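Local coordinates for protein computational Design of Enzyme (Synthetic construct, PDB 3TP4) that probably carries a computationally designed, activated serine in a catalytic triad, set in a TIM-barrel scaffold of glycosyl hydrolase family 26 type, at residues A[9-14]-A[366-371]; A[229-234]-A[268-273]; A[319-324]-A[330-335]; A[391-396]-A[419-424]. All blocks are in the same frame, centred on the assembly; numbering follows the deposited sequence.

Contact 1 of 4, residues A[9-14]-A[366-371]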
loop_
_atom_site.group_PDB
_atom_site.type_symbol
_atom_site.label_atom_id
_atom_site.label_comp_id
_atom_site.label_asym_id
_atom_site.label_seq_id
_atom_site.Cartn_x
_atom_site.Cartn_y
_atom_site.Cartn_z
ATOM N N VAL A 9 -11.638 5.319 0.954
ATOM C CA VAL A 9 -10.783 6.430 1.375
ATOM C C VAL A 9 -11.036 7.696 0.564
ATOM O O VAL A 9 -11.130 8.797 1.116
ATOM C CB VAL A 9 -9.301 6.011 1.338
ATOM C CG1 VAL A 9 -8.390 7.224 1.406
ATOM C CG2 VAL A 9 -9.017 5.054 2.514
ATOM N N ASP A 10 -11.147 7.538 -0.749
ATOM C CA ASP A 10 -11.446 8.661 -1.619
ATOM C C ASP A 10 -12.932 8.668 -1.972
ATOM O O ASP A 10 -13.372 7.944 -2.876
ATOM C CB ASP A 10 -10.580 8.601 -2.878
ATOM C CG ASP A 10 -10.991 9.623 -3.919
ATOM O OD1 ASP A 10 -11.667 10.617 -3.563
ATOM O OD2 ASP A 10 -10.642 9.427 -5.099
ATOM N N ALA A 11 -13.702 9.485 -1.250
ATOM C CA ALA A 11 -15.153 9.536 -1.450
ATOM C C ALA A 11 -15.523 10.031 -2.845
ATOM O O ALA A 11 -16.665 9.864 -3.280
ATOM C CB ALA A 11 -15.827 10.400 -0.381
ATOM N N ASP A 12 -14.559 10.636 -3.535
ATOM C CA ASP A 12 -14.763 11.138 -4.894
ATOM C C ASP A 12 -14.143 10.239 -5.973
ATOM O O ASP A 12 -13.989 10.667 -7.118
ATOM C CB ASP A 12 -14.171 12.544 -5.041
ATOM C CG ASP A 12 -14.947 13.600 -4.261
ATOM O OD1 ASP A 12 -16.188 13.497 -4.167
ATOM O OD2 ASP A 12 -14.309 14.535 -3.745
ATOM N N ALA A 13 -13.770 9.016 -5.611
ATOM C CA ALA A 13 -13.155 8.090 -6.563
ATOM C C ALA A 13 -14.116 7.759 -7.698
ATOM O O ALA A 13 -15.334 7.775 -7.527
ATOM C CB ALA A 13 -12.714 6.797 -5.868
ATOM N N THR A 14 -13.554 7.444 -8.852
ATOM C CA THR A 14 -14.358 7.105 -10.019
ATOM C C THR A 14 -15.248 5.884 -9.786
ATOM O O THR A 14 -15.047 5.107 -8.845
ATOM C CB THR A 14 -13.467 6.854 -11.245
ATOM O OG1 THR A 14 -12.749 5.623 -11.082
ATOM C CG2 THR A 14 -12.474 7.992 -11.418
ATOM N N VAL A 366 -21.899 1.398 -7.457
ATOM C CA VAL A 366 -21.670 1.494 -6.021
ATOM C C VAL A 366 -21.299 2.918 -5.622
ATOM O O VAL A 366 -20.419 3.537 -6.225
ATOM C CB VAL A 366 -20.582 0.502 -5.567
ATOM C CG1 VAL A 366 -19.476 0.438 -6.586
ATOM C CG2 VAL A 366 -20.052 0.873 -4.191
ATOM N N ALA A 367 -21.999 3.437 -4.621
ATOM C CA ALA A 367 -21.757 4.797 -4.149
ATOM C C ALA A 367 -20.840 4.817 -2.934
ATOM O O ALA A 367 -20.805 3.877 -2.132
ATOM C CB ALA A 367 -23.069 5.507 -3.840
ATOM N N ALA A 368 -20.090 5.902 -2.820
ATOM C CA ALA A 368 -19.203 6.120 -1.693
ATOM C C ALA A 368 -19.960 6.653 -0.478
ATOM O O ALA A 368 -20.723 7.613 -0.578
ATOM C CB ALA A 368 -18.108 7.090 -2.089
ATOM N N ALA A 369 -19.752 6.018 0.668
ATOM C CA ALA A 369 -20.144 6.624 1.929
ATOM C C ALA A 369 -19.472 7.988 2.014
ATOM O O ALA A 369 -18.373 8.181 1.479
ATOM C CB ALA A 369 -19.719 5.748 3.094
ATOM N N PRO A 370 -20.129 8.951 2.674
ATOM C CA PRO A 370 -19.521 10.277 2.818
ATOM C C PRO A 370 -18.200 10.169 3.572
ATOM O O PRO A 370 -18.108 9.342 4.483
ATOM C CB PRO A 370 -20.554 11.040 3.653
ATOM C CG PRO A 370 -21.267 9.989 4.416
ATOM C CD PRO A 370 -21.343 8.806 3.495
ATOM N N ALA A 371 -17.206 10.973 3.199
ATOM C CA ALA A 371 -15.892 10.933 3.846
ATOM C C ALA A 371 -16.012 11.157 5.350
ATOM O O ALA A 371 -16.836 11.953 5.795
ATOM C CB ALA A 371 -14.972 11.979 3.231
#

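Contact 2 of 4, residues A[229-234]-A[268-273]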
loop_
_atom_site.group_PDB
_atom_site.type_symbol
_atom_site.label_atom_id
_atom_site.label_comp_id
_atom_site.label_asym_id
_atom_site.label_seq_id
_atom_site.Cartn_x
_atom_site.Cartn_y
_atom_site.Cartn_z
ATOM N N VAL A 229 0.446 -5.612 17.734
ATOM C CA VAL A 229 1.708 -5.545 17.013
ATOM C C VAL A 229 1.445 -5.205 15.525
ATOM O O VAL A 229 2.081 -4.324 14.937
ATOM C CB VAL A 229 2.501 -6.861 17.162
ATOM C CG1 VAL A 229 3.802 -6.791 16.398
ATOM C CG2 VAL A 229 2.750 -7.164 18.656
ATOM N N TYR A 230 0.486 -5.902 14.926
ATOM C CA TYR A 230 0.090 -5.634 13.546
ATOM C C TYR A 230 -0.337 -4.178 13.351
ATOM O O TYR A 230 0.018 -3.537 12.351
ATOM C CB TYR A 230 -1.070 -6.564 13.164
ATOM C CG TYR A 230 -1.619 -6.358 11.749
ATOM C CD1 TYR A 230 -0.935 -6.833 10.637
ATOM C CD2 TYR A 230 -2.829 -5.704 11.544
ATOM C CE1 TYR A 230 -1.438 -6.659 9.336
ATOM C CE2 TYR A 230 -3.345 -5.526 10.257
ATOM C CZ TYR A 230 -2.644 -6.006 9.162
ATOM O OH TYR A 230 -3.161 -5.837 7.893
ATOM N N LEU A 231 -1.086 -3.643 14.307
ATOM C CA LEU A 231 -1.614 -2.282 14.153
ATOM C C LEU A 231 -0.685 -1.149 14.584
ATOM O O LEU A 231 -1.079 0.013 14.529
ATOM C CB LEU A 231 -2.949 -2.135 14.879
ATOM C CG LEU A 231 -4.064 -3.037 14.356
ATOM C CD1 LEU A 231 -5.253 -2.966 15.309
ATOM C CD2 LEU A 231 -4.461 -2.647 12.928
ATOM N N ARG A 232 0.539 -1.467 14.997
ATOM C CA ARG A 232 1.453 -0.425 15.481
ATOM C C ARG A 232 1.560 0.771 14.529
ATOM O O ARG A 232 1.543 1.923 14.967
ATOM C CB ARG A 232 2.848 -0.996 15.782
ATOM C CG ARG A 232 3.048 -1.352 17.256
ATOM C CD ARG A 232 4.237 -2.298 17.490
ATOM N NE ARG A 232 5.506 -1.587 17.618
ATOM C CZ ARG A 232 6.654 -2.152 17.990
ATOM N NH1 ARG A 232 6.704 -3.448 18.278
ATOM N NH2 ARG A 232 7.759 -1.415 18.077
ATOM N N THR A 233 1.655 0.495 13.229
ATOM C CA THR A 233 1.889 1.542 12.246
ATOM C C THR A 233 0.653 1.884 11.407
ATOM O O THR A 233 0.760 2.560 10.381
ATOM C CB THR A 233 3.055 1.156 11.300
ATOM O OG1 THR A 233 2.681 0.030 10.492
ATOM C CG2 THR A 233 4.310 0.792 12.118
ATOM N N TYR A 234 -0.517 1.423 11.847
ATOM C CA TYR A 234 -1.757 1.614 11.100
ATOM C C TYR A 234 -2.093 3.096 10.906
ATOM O O TYR A 234 -2.199 3.835 11.874
ATOM C CB TYR A 234 -2.898 0.938 11.849
ATOM C CG TYR A 234 -4.240 1.017 11.154
ATOM C CD1 TYR A 234 -4.393 0.575 9.841
ATOM C CD2 TYR A 234 -5.366 1.495 11.824
ATOM C CE1 TYR A 234 -5.623 0.629 9.209
ATOM C CE2 TYR A 234 -6.607 1.547 11.199
ATOM C CZ TYR A 234 -6.724 1.116 9.889
ATOM O OH TYR A 234 -7.945 1.163 9.258
ATOM N N ALA A 268 -8.290 -10.642 8.114
ATOM C CA ALA A 268 -9.656 -10.775 7.621
ATOM C C ALA A 268 -10.642 -10.277 8.679
ATOM O O ALA A 268 -11.636 -9.632 8.357
ATOM C CB ALA A 268 -9.960 -12.231 7.271
ATOM N N GLU A 269 -10.356 -10.597 9.941
ATOM C CA GLU A 269 -11.226 -10.201 11.043
ATOM C C GLU A 269 -11.214 -8.691 11.205
ATOM O O GLU A 269 -12.263 -8.068 11.379
ATOM C CB GLU A 269 -10.778 -10.864 12.342
ATOM C CG GLU A 269 -11.178 -12.327 12.467
ATOM C CD GLU A 269 -10.545 -13.005 13.674
ATOM O OE1 GLU A 269 -9.836 -12.328 14.451
ATOM O OE2 GLU A 269 -10.753 -14.223 13.839
ATOM N N ILE A 270 -10.023 -8.100 11.143
ATOM C CA ILE A 270 -9.911 -6.644 11.269
ATOM C C ILE A 270 -10.611 -5.951 10.101
ATOM O O ILE A 270 -11.367 -4.989 10.286
ATOM C CB ILE A 270 -8.434 -6.203 11.362
ATOM C CG1 ILE A 270 -7.806 -6.759 12.644
ATOM C CG2 ILE A 270 -8.328 -4.680 11.326
ATOM C CD1 ILE A 270 -6.300 -6.613 12.714
ATOM N N ALA A 271 -10.358 -6.449 8.892
ATOM C CA ALA A 271 -11.041 -5.944 7.711
ATOM C C ALA A 271 -12.563 -6.021 7.905
ATOM O O ALA A 271 -13.272 -5.022 7.747
ATOM C CB ALA A 271 -10.599 -6.731 6.451
ATOM N N ASP A 272 -13.062 -7.202 8.249
ATOM C CA ASP A 272 -14.508 -7.378 8.440
ATOM C C ASP A 272 -15.083 -6.392 9.451
ATOM O O ASP A 272 -16.143 -5.811 9.223
ATOM C CB ASP A 272 -14.841 -8.811 8.852
ATOM C CG ASP A 272 -14.676 -9.799 7.709
ATOM O OD1 ASP A 272 -14.494 -9.354 6.549
ATOM O OD2 ASP A 272 -14.729 -11.018 7.972
ATOM N N GLU A 273 -14.387 -6.192 10.566
ATOM C CA GLU A 273 -14.885 -5.266 11.582
ATOM C C GLU A 273 -14.915 -3.830 11.072
ATOM O O GLU A 273 -15.779 -3.047 11.458
ATOM C CB GLU A 273 -14.049 -5.367 12.852
ATOM C CG GLU A 273 -14.183 -6.722 13.512
ATOM C CD GLU A 273 -13.059 -7.014 14.481
ATOM O OE1 GLU A 273 -12.308 -6.068 14.819
ATOM O OE2 GLU A 273 -12.929 -8.190 14.897
#

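Contact 3 of 4, residues A[319-324]-A[330-335]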
loop_
_atom_site.group_PDB
_atom_site.type_symbol
_atom_site.label_atom_id
_atom_site.label_comp_id
_atom_site.label_asym_id
_atom_site.label_seq_id
_atom_site.Cartn_x
_atom_site.Cartn_y
_atom_site.Cartn_z
HETATM N N MSE A 319 -3.260 -12.554 -3.514
HETATM C CA MSE A 319 -1.941 -12.894 -2.995
HETATM C C MSE A 319 -0.932 -12.776 -4.135
HETATM O O MSE A 319 -1.037 -13.471 -5.146
HETATM C CB MSE A 319 -1.942 -14.317 -2.435
HETATM C CG MSE A 319 -2.325 -15.363 -3.458
HETATM SE SE MSE A 319 -2.745 -17.062 -2.583
HETATM C CE MSE A 319 -1.001 -17.468 -1.786
ATOM N N GLU A 320 0.038 -11.884 -3.969
ATOM C CA GLU A 320 0.979 -11.555 -5.030
ATOM C C GLU A 320 2.371 -12.077 -4.681
ATOM O O GLU A 320 2.840 -11.905 -3.551
ATOM C CB GLU A 320 1.034 -10.028 -5.233
ATOM C CG GLU A 320 1.945 -9.623 -6.396
ATOM C CD GLU A 320 2.298 -8.132 -6.380
ATOM O OE1 GLU A 320 1.502 -7.317 -5.858
ATOM O OE2 GLU A 320 3.369 -7.779 -6.914
ATOM N N THR A 321 3.030 -12.726 -5.636
ATOM C CA THR A 321 4.398 -13.192 -5.413
ATOM C C THR A 321 5.387 -12.396 -6.271
ATOM O O THR A 321 4.985 -11.594 -7.116
ATOM C CB THR A 321 4.557 -14.717 -5.641
ATOM O OG1 THR A 321 5.700 -15.203 -4.916
ATOM C CG2 THR A 321 4.735 -15.027 -7.125
ATOM N N GLY A 322 6.677 -12.628 -6.054
ATOM C CA GLY A 322 7.700 -11.709 -6.522
ATOM C C GLY A 322 8.096 -11.764 -7.990
ATOM O O GLY A 322 7.670 -12.636 -8.753
ATOM N N GLU A 323 8.956 -10.826 -8.375
ATOM C CA GLU A 323 9.358 -10.664 -9.769
ATOM C C GLU A 323 10.258 -11.801 -10.276
ATOM O O GLU A 323 11.116 -12.304 -9.553
ATOM C CB GLU A 323 10.073 -9.310 -9.934
ATOM C CG GLU A 323 10.299 -8.887 -11.384
ATOM C CD GLU A 323 10.689 -7.414 -11.497
ATOM O OE1 GLU A 323 11.233 -6.872 -10.513
ATOM O OE2 GLU A 323 10.438 -6.798 -12.557
ATOM N N ASN A 324 10.064 -12.198 -11.527
ATOM C CA ASN A 324 10.930 -13.197 -12.144
ATOM C C ASN A 324 12.130 -12.539 -12.857
ATOM O O ASN A 324 12.120 -12.373 -14.068
ATOM C CB ASN A 324 10.132 -14.058 -13.122
ATOM C CG ASN A 324 9.449 -15.235 -12.439
ATOM O OD1 ASN A 324 9.187 -15.202 -11.241
ATOM N ND2 ASN A 324 9.187 -16.289 -13.197
ATOM N N HIS A 330 13.959 -15.782 -8.970
ATOM C CA HIS A 330 12.625 -15.684 -9.538
ATOM C C HIS A 330 11.640 -16.416 -8.635
ATOM O O HIS A 330 12.029 -17.297 -7.867
ATOM C CB HIS A 330 12.593 -16.195 -10.988
ATOM C CG HIS A 330 12.917 -17.650 -11.140
ATOM N ND1 HIS A 330 14.210 -18.131 -11.154
ATOM C CD2 HIS A 330 12.113 -18.727 -11.334
ATOM C CE1 HIS A 330 14.189 -19.442 -11.332
ATOM N NE2 HIS A 330 12.931 -19.829 -11.445
ATOM N N PHE A 331 10.371 -16.034 -8.699
ATOM C CA PHE A 331 9.419 -16.507 -7.697
ATOM C C PHE A 331 8.301 -17.372 -8.260
ATOM O O PHE A 331 7.698 -18.155 -7.529
ATOM C CB PHE A 331 8.880 -15.327 -6.886
ATOM C CG PHE A 331 9.928 -14.683 -6.033
ATOM C CD1 PHE A 331 10.800 -13.749 -6.576
ATOM C CD2 PHE A 331 10.082 -15.048 -4.705
ATOM C CE1 PHE A 331 11.787 -13.162 -5.792
ATOM C CE2 PHE A 331 11.072 -14.466 -3.916
ATOM C CZ PHE A 331 11.919 -13.524 -4.458
ATOM N N VAL A 332 8.038 -17.228 -9.555
ATOM C CA VAL A 332 7.164 -18.166 -10.267
ATOM C C VAL A 332 8.030 -19.206 -10.981
ATOM O O VAL A 332 8.851 -18.851 -11.818
ATOM C CB VAL A 332 6.265 -17.439 -11.290
ATOM C CG1 VAL A 332 5.576 -18.445 -12.228
ATOM C CG2 VAL A 332 5.224 -16.537 -10.568
ATOM N N PRO A 333 7.850 -20.495 -10.651
ATOM C CA PRO A 333 8.643 -21.559 -11.288
ATOM C C PRO A 333 8.498 -21.561 -12.805
ATOM O O PRO A 333 7.439 -21.218 -13.327
ATOM C CB PRO A 333 8.040 -22.849 -10.715
ATOM C CG PRO A 333 7.360 -22.444 -9.462
ATOM C CD PRO A 333 6.889 -21.026 -9.667
ATOM N N VAL A 334 9.564 -21.950 -13.498
ATOM C CA VAL A 334 9.561 -22.054 -14.949
ATOM C C VAL A 334 10.108 -23.435 -15.295
ATOM O O VAL A 334 10.552 -24.157 -14.399
ATOM C CB VAL A 334 10.387 -20.917 -15.605
ATOM C CG1 VAL A 334 9.793 -19.570 -15.236
ATOM C CG2 VAL A 334 11.844 -20.983 -15.174
ATOM N N PRO A 335 10.024 -23.838 -16.572
ATOM C CA PRO A 335 10.477 -25.200 -16.874
ATOM C C PRO A 335 11.905 -25.385 -16.377
ATOM O O PRO A 335 12.735 -24.490 -16.529
ATOM C CB PRO A 335 10.407 -25.256 -18.399
ATOM C CG PRO A 335 9.318 -24.294 -18.744
ATOM C CD PRO A 335 9.485 -23.160 -17.764
HETATM O O HOH W 1 7.369 -17.698 -4.767
#

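Contact 4 of 4, residues A[391-396]-A[419-424]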
loop_
_atom_site.group_PDB
_atom_site.type_symbol
_atom_site.label_atom_id
_atom_site.label_comp_id
_atom_site.label_asym_id
_atom_site.label_seq_id
_atom_site.Cartn_x
_atom_site.Cartn_y
_atom_site.Cartn_z
ATOM N N THR A 391 9.154 26.059 16.176
ATOM C CA THR A 391 8.851 25.040 15.191
ATOM C C THR A 391 7.414 25.291 14.744
ATOM O O THR A 391 6.664 25.973 15.431
ATOM C CB THR A 391 9.001 23.623 15.764
ATOM O OG1 THR A 391 8.715 22.669 14.738
ATOM C CG2 THR A 391 8.042 23.407 16.925
ATOM N N THR A 392 7.026 24.749 13.602
ATOM C CA THR A 392 5.692 25.019 13.087
ATOM C C THR A 392 4.763 23.862 13.412
ATOM O O THR A 392 5.065 22.725 13.074
ATOM C CB THR A 392 5.724 25.214 11.569
ATOM O OG1 THR A 392 6.644 26.257 11.256
ATOM C CG2 THR A 392 4.346 25.589 11.045
ATOM N N VAL A 393 3.650 24.158 14.079
ATOM C CA VAL A 393 2.606 23.167 14.298
ATOM C C VAL A 393 1.700 23.158 13.073
ATOM O O VAL A 393 1.241 24.215 12.619
ATOM C CB VAL A 393 1.748 23.484 15.535
ATOM C CG1 VAL A 393 0.631 22.468 15.663
ATOM C CG2 VAL A 393 2.596 23.503 16.814
ATOM N N ARG A 394 1.463 21.974 12.524
ATOM C CA ARG A 394 0.575 21.842 11.372
ATOM C C ARG A 394 -0.521 20.858 11.722
ATOM O O ARG A 394 -0.243 19.728 12.108
ATOM C CB ARG A 394 1.338 21.312 10.153
ATOM C CG ARG A 394 2.400 22.267 9.612
ATOM C CD ARG A 394 3.243 21.591 8.510
ATOM N NE ARG A 394 4.258 22.501 7.983
ATOM C CZ ARG A 394 5.461 22.677 8.527
ATOM N NH1 ARG A 394 5.818 21.990 9.607
ATOM N NH2 ARG A 394 6.311 23.540 7.987
ATOM N N VAL A 395 -1.765 21.292 11.580
ATOM C CA VAL A 395 -2.901 20.414 11.779
ATOM C C VAL A 395 -3.711 20.292 10.489
ATOM O O VAL A 395 -4.040 21.297 9.838
ATOM C CB VAL A 395 -3.828 20.935 12.897
ATOM C CG1 VAL A 395 -5.050 20.020 13.034
ATOM C CG2 VAL A 395 -3.060 21.038 14.238
ATOM N N ARG A 396 -4.021 19.053 10.129
ATOM C CA ARG A 396 -4.904 18.749 9.006
ATOM C C ARG A 396 -6.296 18.390 9.550
ATOM O O ARG A 396 -6.446 17.478 10.364
ATOM C CB ARG A 396 -4.324 17.591 8.186
ATOM C CG ARG A 396 -5.211 17.054 7.058
ATOM C CD ARG A 396 -5.691 18.145 6.136
ATOM N NE ARG A 396 -6.546 17.626 5.068
ATOM C CZ ARG A 396 -7.112 18.380 4.128
ATOM N NH1 ARG A 396 -6.924 19.701 4.117
ATOM N NH2 ARG A 396 -7.868 17.819 3.199
ATOM N N LEU A 419 -2.363 27.948 21.495
ATOM C CA LEU A 419 -2.141 28.531 20.170
ATOM C C LEU A 419 -3.425 28.599 19.362
ATOM O O LEU A 419 -4.190 27.645 19.325
ATOM C CB LEU A 419 -1.116 27.705 19.391
ATOM C CG LEU A 419 0.187 27.418 20.139
ATOM C CD1 LEU A 419 1.056 26.443 19.364
ATOM C CD2 LEU A 419 0.920 28.724 20.418
ATOM N N ASP A 420 -3.656 29.735 18.720
ATOM C CA ASP A 420 -4.762 29.879 17.789
ATOM C C ASP A 420 -4.206 29.714 16.363
ATOM O O ASP A 420 -3.429 30.541 15.907
ATOM C CB ASP A 420 -5.408 31.251 17.983
ATOM C CG ASP A 420 -6.758 31.372 17.301
ATOM O OD1 ASP A 420 -7.378 30.327 16.998
ATOM O OD2 ASP A 420 -7.203 32.523 17.077
ATOM N N LEU A 421 -4.576 28.638 15.673
ATOM C CA LEU A 421 -3.969 28.340 14.381
ATOM C C LEU A 421 -4.672 29.061 13.243
ATOM O O LEU A 421 -5.840 29.459 13.348
ATOM C CB LEU A 421 -3.913 26.831 14.087
ATOM C CG LEU A 421 -3.569 25.821 15.179
ATOM C CD1 LEU A 421 -3.110 24.492 14.556
ATOM C CD2 LEU A 421 -2.545 26.341 16.176
ATOM N N ALA A 422 -3.947 29.221 12.148
ATOM C CA ALA A 422 -4.450 29.960 10.997
ATOM C C ALA A 422 -4.356 29.096 9.751
ATOM O O ALA A 422 -3.335 28.435 9.505
ATOM C CB ALA A 422 -3.666 31.259 10.818
ATOM N N TYR A 423 -5.424 29.080 8.961
ATOM C CA TYR A 423 -5.440 28.241 7.772
ATOM C C TYR A 423 -4.481 28.787 6.708
ATOM O O TYR A 423 -4.501 29.981 6.401
ATOM C CB TYR A 423 -6.862 28.130 7.206
ATOM C CG TYR A 423 -6.937 27.200 6.020
ATOM C CD1 TYR A 423 -6.627 25.853 6.157
ATOM C CD2 TYR A 423 -7.308 27.666 4.761
ATOM C CE1 TYR A 423 -6.677 24.997 5.077
ATOM C CE2 TYR A 423 -7.366 26.808 3.670
ATOM C CZ TYR A 423 -7.044 25.475 3.836
ATOM O OH TYR A 423 -7.087 24.605 2.766
ATOM N N ASP A 424 -3.651 27.906 6.157
ATOM C CA ASP A 424 -2.594 28.314 5.232
ATOM C C ASP A 424 -3.060 28.475 3.779
ATOM O O ASP A 424 -2.274 28.853 2.917
ATOM C CB ASP A 424 -1.379 27.364 5.299
ATOM C CG ASP A 424 -1.671 25.978 4.744
ATOM O OD1 ASP A 424 -2.697 25.783 4.061
ATOM O OD2 ASP A 424 -0.853 25.068 4.978
#

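Contact 1 of 4, residues A[9-14]-A[366-371]
Ala11, the second residue of a type I beta turn spanning Asp10 to Ala13, meets Ala368 of the short strand 366-368 and Ala371 in the loop beyond it. The turn is identified by the backbone bond from Ala13 N to Asp10 O, 3.0 Å long, and is reinforced by an Asx turn in which Asp12 N donates to Asp10 OD1. That donor stands 57° out of the carboxylate plane. With CG anti to the backbone N (chi1 171°), Asp10 brings OD1 to Asp12 N. The methyl of Ala368 points at the turn, where its CB lies 3.3 Å from Ala11 O. Ala11 CB touches Ala368 CB at 4.4 Å and Ala371 CB at 4.0 Å, and lies 3.9 Å from Ala369 O. No hydrogen bond joins the two segments, and they bury just 140 Å² between them, so this is a small surface contact of methyl groups against one another and against backbone oxygen and nitrogen. Ala367 and Ala369 instead bond through their backbones to strand 4-6, just upstream of the turn. The arrangement is that of a two-stranded parallel sheet, 4-6 with 366-368, whose outgoing loop folds back beside the partner strand.

Contact 2 of 4, residues A[229-234]-A[268-273]
The closest alpha carbons across this pair, Leu231 CA and Ile270 CA, are 9.8 Å apart, so the end of helix 227-230 and the helical segment 268-273 meet through side chains, with no hydrogen bond between them. Ile270 supplies the whole of the second segment's touching surface through the end of its longer branch. Its CG1 is anti to the carbonyl carbon (chi1 -64°) and its CD1 continues the extended chain, which carries that methyl across the gap to the tyrosine. There Ile270 CD1 lies 3.8 Å from Tyr230 CD2 and 4.0 Å from Tyr230 CE2, approaching the CD2-CE2 side of the ring obliquely. The two side chains run alongside one another with reversed headings. Leu231 adds a looser apolar touch, its CD2 reaching to 4.4 Å from Ile270 CD1. The total buried between the segments is 108 Å². The phenol is fixed at its far end, where Tyr230 OH hydrogen-bonds to Gly244 O, and its ring also meets Trp217 and Phe223 edge-to-face. Tyr230 and Ile270 both rest on Leu243 of strand 242-249, which places the contact in the layer where helix 227-230 and helix 254-274 pack outside that barrel strand.

Contact 3 of 4, residues A[319-324]-A[330-335]
Loop 330-335 comes back beside the residues that follow barrel strand 318-321, closest at Asn324 and His330, whose CA atoms are 4.0 Å apart. This is a strand-to-helix connection of a TIM barrel, closed chiefly by one asparagine side chain. Asn324 has CG anti to its carbonyl carbon (chi1 -86°), which lays the amide across the backbone of the returning loop. Its OD1 accepts two N-H groups: Val332 N, at 2.9 Å, lies in the carbonyl plane on a lone pair with a nearly straight bond (171°), whereas Phe331 N stands 41° above that plane. Asn324 ND2 returns a bond to Val332 O, again on a lone pair, and also reaches Asp55. With an alanine here, two backbone N-H groups and the Val332 carbonyl would probably lose the mate that pins this loop to the strand end. Phe331 packs against Gly322, its CG 3.7 Å from Gly322 CA, and its ring edge meets Glu323 O, 3.3 Å from Phe331 CD1. Neighbouring Glu320 bonds to His37, consistent with the Ser-His-Glu triad pattern. Thr321 OG1, bonded to Phe283 O, accepts a hydrogen bond from a water 3.0 Å away; the same water donates to Phe331 O at 2.8 Å.

Contact 4 of 4, residues A[391-396]-A[419-424]
Val395 and Leu421 are set roughly perpendicular in the core of an Ig-like beta domain, where strands 391-398 and 414-423, each paired with the intervening strand 429-433, lean their side chains toward each other. The backbones stay well apart, Val393 CA and Leu421 CA lying 8.4 Å from each other, so side chains alone span the gap. Val393, Val395, Leu419 and Leu421 all point across it, while Arg394, between the two valines, points away. Both valines have CG1 anti to the backbone N (chi1 177°), and each therefore offers CG2 from the side nearer its own N. Val393 CG2 meets Leu419 CD1 at 4.2 Å in an oblique crossing, and Val393 CG1 comes within 4.4 Å of Leu421 CD1. Leu421 CD1 touches both valines. The 166 Å² buried comes mostly from the two valines and two leucines. Leu421 also packs on Ala431 of strand 429-433 and on Val405 and Val407 of strand 402-411, Val395 on Val375 and Ile377 of strand 374-379. On the outward face of strand 391-398, Arg394 lies with its guanidinium over Thr392, whose CG2 is 4.0 Å above the plane and over its centre. Arg396 starts away from the other strand, and its NH2 forms a salt bridge with Asp206 of helix 190-207. The tightest approach is Val395 CG2 to Leu421 CD1, at 3.5 Å, shorter than a usual carbon-carbon contact.

In the fold
Leaving strand 4-6, the chain enters contact 1 at 9-14, a turn that joins strand 366-368 and the loop after it only after 351 intervening residues, which make up most of the barrel. Nested inside it, in series, are contact 2, which ties helix 227-230 to helix 254-274, and contact 3, a short closure with five residues between its segments at the end of strand 318-321. No two of the loops cross. Centres of contacts 1 and 3 lie about 34 Å apart, on opposite sides of the chain's centre. Contact 4 opens after contact 1 has closed and joins strands 391-398 and 414-423 within the Ig-like domain, its centre about 48 Å from that of contact 3.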